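Carbonic anhydrase (Coccomyxa sp. PA, PDB 3UCO) probably catalyses the reversible hydration of carbon dioxide to hydrogencarbonate, as a zinc-dependent carbonic anhydrase of the beta class. Local coordinates at residues Q38-L43 against L93-I98. Residues are numbered along the deposited sequence; the frame is centred on the assembly and turned at random.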
loop_
_atom_site.group_PDB
_atom_site.type_symbol
_atom_site.label_atom_id
_atom_site.label_comp_id
_atom_site.label_asym_id
_atom_site.label_seq_id
_atom_site.Cartn_x
_atom_site.Cartn_y
_atom_site.Cartn_z
ATOM N N GLN A 38 23.733 12.887 -9.673
ATOM C CA GLN A 38 22.680 13.800 -10.093
ATOM C C GLN A 38 22.463 14.824 -8.990
ATOM O O GLN A 38 22.702 14.571 -7.810
ATOM C CB GLN A 38 21.362 13.054 -10.337
ATOM C CG GLN A 38 20.894 12.267 -9.112
ATOM C CD GLN A 38 19.559 11.570 -9.301
ATOM O OE1 GLN A 38 18.693 12.033 -10.045
ATOM N NE2 GLN A 38 19.399 10.427 -8.640
ATOM N N ALA A 39 21.992 15.981 -9.400
ATOM C CA ALA A 39 21.700 17.088 -8.505
ATOM C C ALA A 39 20.534 17.851 -9.184
ATOM O O ALA A 39 20.680 19.013 -9.579
ATOM C CB ALA A 39 22.968 17.983 -8.313
ATOM N N PRO A 40 19.375 17.175 -9.370
ATOM C CA PRO A 40 18.272 17.933 -9.925
ATOM C C PRO A 40 17.772 18.998 -8.915
ATOM O O PRO A 40 17.935 18.866 -7.706
ATOM C CB PRO A 40 17.210 16.847 -10.141
ATOM C CG PRO A 40 17.456 15.897 -8.994
ATOM C CD PRO A 40 18.951 15.825 -8.919
ATOM N N GLU A 41 17.137 20.034 -9.428
ATOM C CA GLU A 41 16.513 21.035 -8.569
ATOM C C GLU A 41 15.001 20.921 -8.465
ATOM O O GLU A 41 14.415 21.517 -7.551
ATOM C CB GLU A 41 16.891 22.420 -9.075
ATOM C CG GLU A 41 18.422 22.554 -9.143
ATOM C CD GLU A 41 18.910 23.953 -8.855
ATOM O OE1 GLU A 41 19.944 24.072 -8.127
ATOM O OE2 GLU A 41 18.248 24.917 -9.348
ATOM N N TYR A 42 14.400 20.161 -9.397
ATOM C CA TYR A 42 12.960 19.885 -9.448
ATOM C C TYR A 42 12.626 18.427 -9.167
ATOM O O TYR A 42 13.302 17.491 -9.708
ATOM C CB TYR A 42 12.352 20.243 -10.826
ATOM C CG TYR A 42 12.537 21.694 -11.123
ATOM C CD1 TYR A 42 11.661 22.649 -10.607
ATOM C CD2 TYR A 42 13.643 22.121 -11.827
ATOM C CE1 TYR A 42 11.864 24.013 -10.827
ATOM C CE2 TYR A 42 13.875 23.436 -12.017
ATOM C CZ TYR A 42 12.985 24.384 -11.530
ATOM O OH TYR A 42 13.242 25.690 -11.793
ATOM N N LEU A 43 11.584 18.248 -8.356
ATOM C CA LEU A 43 10.857 17.018 -8.330
ATOM C C LEU A 43 9.597 17.281 -9.125
ATOM O O LEU A 43 8.902 18.255 -8.889
ATOM C CB LEU A 43 10.474 16.622 -6.900
ATOM C CG LEU A 43 9.383 15.529 -6.795
ATOM C CD1 LEU A 43 9.677 14.346 -7.722
ATOM C CD2 LEU A 43 9.124 15.040 -5.346
ATOM N N LEU A 93 18.542 14.364 -2.005
ATOM C CA LEU A 93 19.083 15.154 -3.097
ATOM C C LEU A 93 18.943 16.669 -2.850
ATOM O O LEU A 93 19.510 17.479 -3.563
ATOM C CB LEU A 93 18.438 14.773 -4.431
ATOM C CG LEU A 93 18.642 13.328 -4.875
ATOM C CD1 LEU A 93 17.828 13.137 -6.090
ATOM C CD2 LEU A 93 20.097 12.989 -5.130
ATOM N N LYS A 94 18.183 17.032 -1.832
ATOM C CA LYS A 94 17.898 18.440 -1.491
ATOM C C LYS A 94 17.420 19.225 -2.698
ATOM O O LYS A 94 18.045 20.216 -3.087
ATOM C CB LYS A 94 19.076 19.148 -0.757
ATOM C CG LYS A 94 19.459 18.554 0.611
ATOM C CD LYS A 94 20.944 18.896 0.903
ATOM C CE LYS A 94 21.747 17.834 1.745
ATOM N NZ LYS A 94 20.995 17.446 2.984
ATOM N N ILE A 95 16.301 18.802 -3.284
ATOM C CA ILE A 95 15.691 19.558 -4.396
ATOM C C ILE A 95 15.086 20.835 -3.807
ATOM O O ILE A 95 15.034 21.024 -2.581
ATOM C CB ILE A 95 14.645 18.737 -5.211
ATOM C CG1 ILE A 95 13.612 18.081 -4.285
ATOM C CG2 ILE A 95 15.297 17.685 -6.025
ATOM C CD1 ILE A 95 12.303 18.725 -4.331
ATOM N N LYS A 96 14.671 21.728 -4.679
ATOM C CA LYS A 96 14.218 23.067 -4.242
ATOM C C LYS A 96 12.783 23.319 -4.640
ATOM O O LYS A 96 12.124 24.069 -3.992
ATOM C CB LYS A 96 15.119 24.168 -4.860
ATOM C CG LYS A 96 16.446 24.367 -4.115
ATOM C CD LYS A 96 17.392 25.229 -4.933
ATOM C CE LYS A 96 18.849 25.058 -4.458
ATOM N NZ LYS A 96 19.612 26.308 -4.762
ATOM N N HIS A 97 12.320 22.690 -5.718
ATOM C CA HIS A 97 10.991 22.931 -6.238
ATOM C C HIS A 97 10.247 21.644 -6.578
ATOM O O HIS A 97 10.816 20.733 -7.206
ATOM C CB HIS A 97 11.080 23.867 -7.478
ATOM C CG HIS A 97 12.104 24.961 -7.335
ATOM N ND1 HIS A 97 11.997 25.966 -6.386
ATOM C CD2 HIS A 97 13.266 25.191 -7.995
ATOM C CE1 HIS A 97 13.040 26.772 -6.482
ATOM N NE2 HIS A 97 13.828 26.322 -7.445
ATOM N N ILE A 98 8.974 21.574 -6.193
ATOM C CA ILE A 98 8.122 20.421 -6.458
ATOM C C ILE A 98 7.043 20.887 -7.410
ATOM O O ILE A 98 6.257 21.794 -7.074
ATOM C CB ILE A 98 7.513 19.903 -5.155
ATOM C CG1 ILE A 98 8.626 19.353 -4.239
ATOM C CG2 ILE A 98 6.471 18.872 -5.411
ATOM C CD1 ILE A 98 8.182 19.104 -2.796
HETATM O O HOH W 1 16.189 26.283 -9.218
#
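Tyr42 and His97 meet on one face of a parallel strand pair, where the tyrosine ring passes obliquely across the histidine: ring centroids lie 5.0 Å apart and the planes are inclined at 37°, neither a stack nor an edge-to-face pair. The touching is done by one side of the phenol, its CE1 reaching His97 CD2 at 3.4 Å. CG of Tyr42 stands anti to the carbonyl carbon (chi1 -60°), which brings Tyr42 CD1 and CE1 alongside His97 CB as well.

In the backbone, the carbonyl of Glu41 is gripped by two amides. The N-H of His97 meets Glu41 O nearly head-on, whereas that of Lys96 comes to the same oxygen at 2.9 Å, tilted 32° from the carbonyl plane. Two residues on, Leu43 N donates to His97 O at 2.8 Å; this bond and that from His97 N to Glu41 O bracket Tyr42, and together they set the parallel register of Tyr42 with His97 and Leu43 with Ile98. A water at the histidine's ring edge joins His97 NE2 to Glu41 OE2, while His97 ND1 is hydrogen-bonded to Ser182, which fixes the ring's rotation from its other nitrogen; Lys96 CB lies over one face. An alanine in place of Tyr42 would probably leave His97 CB and CD2 without their aromatic neighbour and open a gap beside the imidazole.

On the other face, Leu43 CB packs against Ile95 CD1 at 3.8 Å and against Ile98, with Leu86 and Thr89 of helix 80-92 touching Leu43 from outside. Upstream, Leu93 CD1 lies 4.0 Å from Pro40 CG and also meets the amide end of Gln38, whose OE1 bonds to Ser50 of the second subunit. Strands 42-47 and 97-103 thus begin side by side within the parallel part of the beta-carbonic anhydrase sheet, helix 80-92 leading into the second as in an alpha/beta fold.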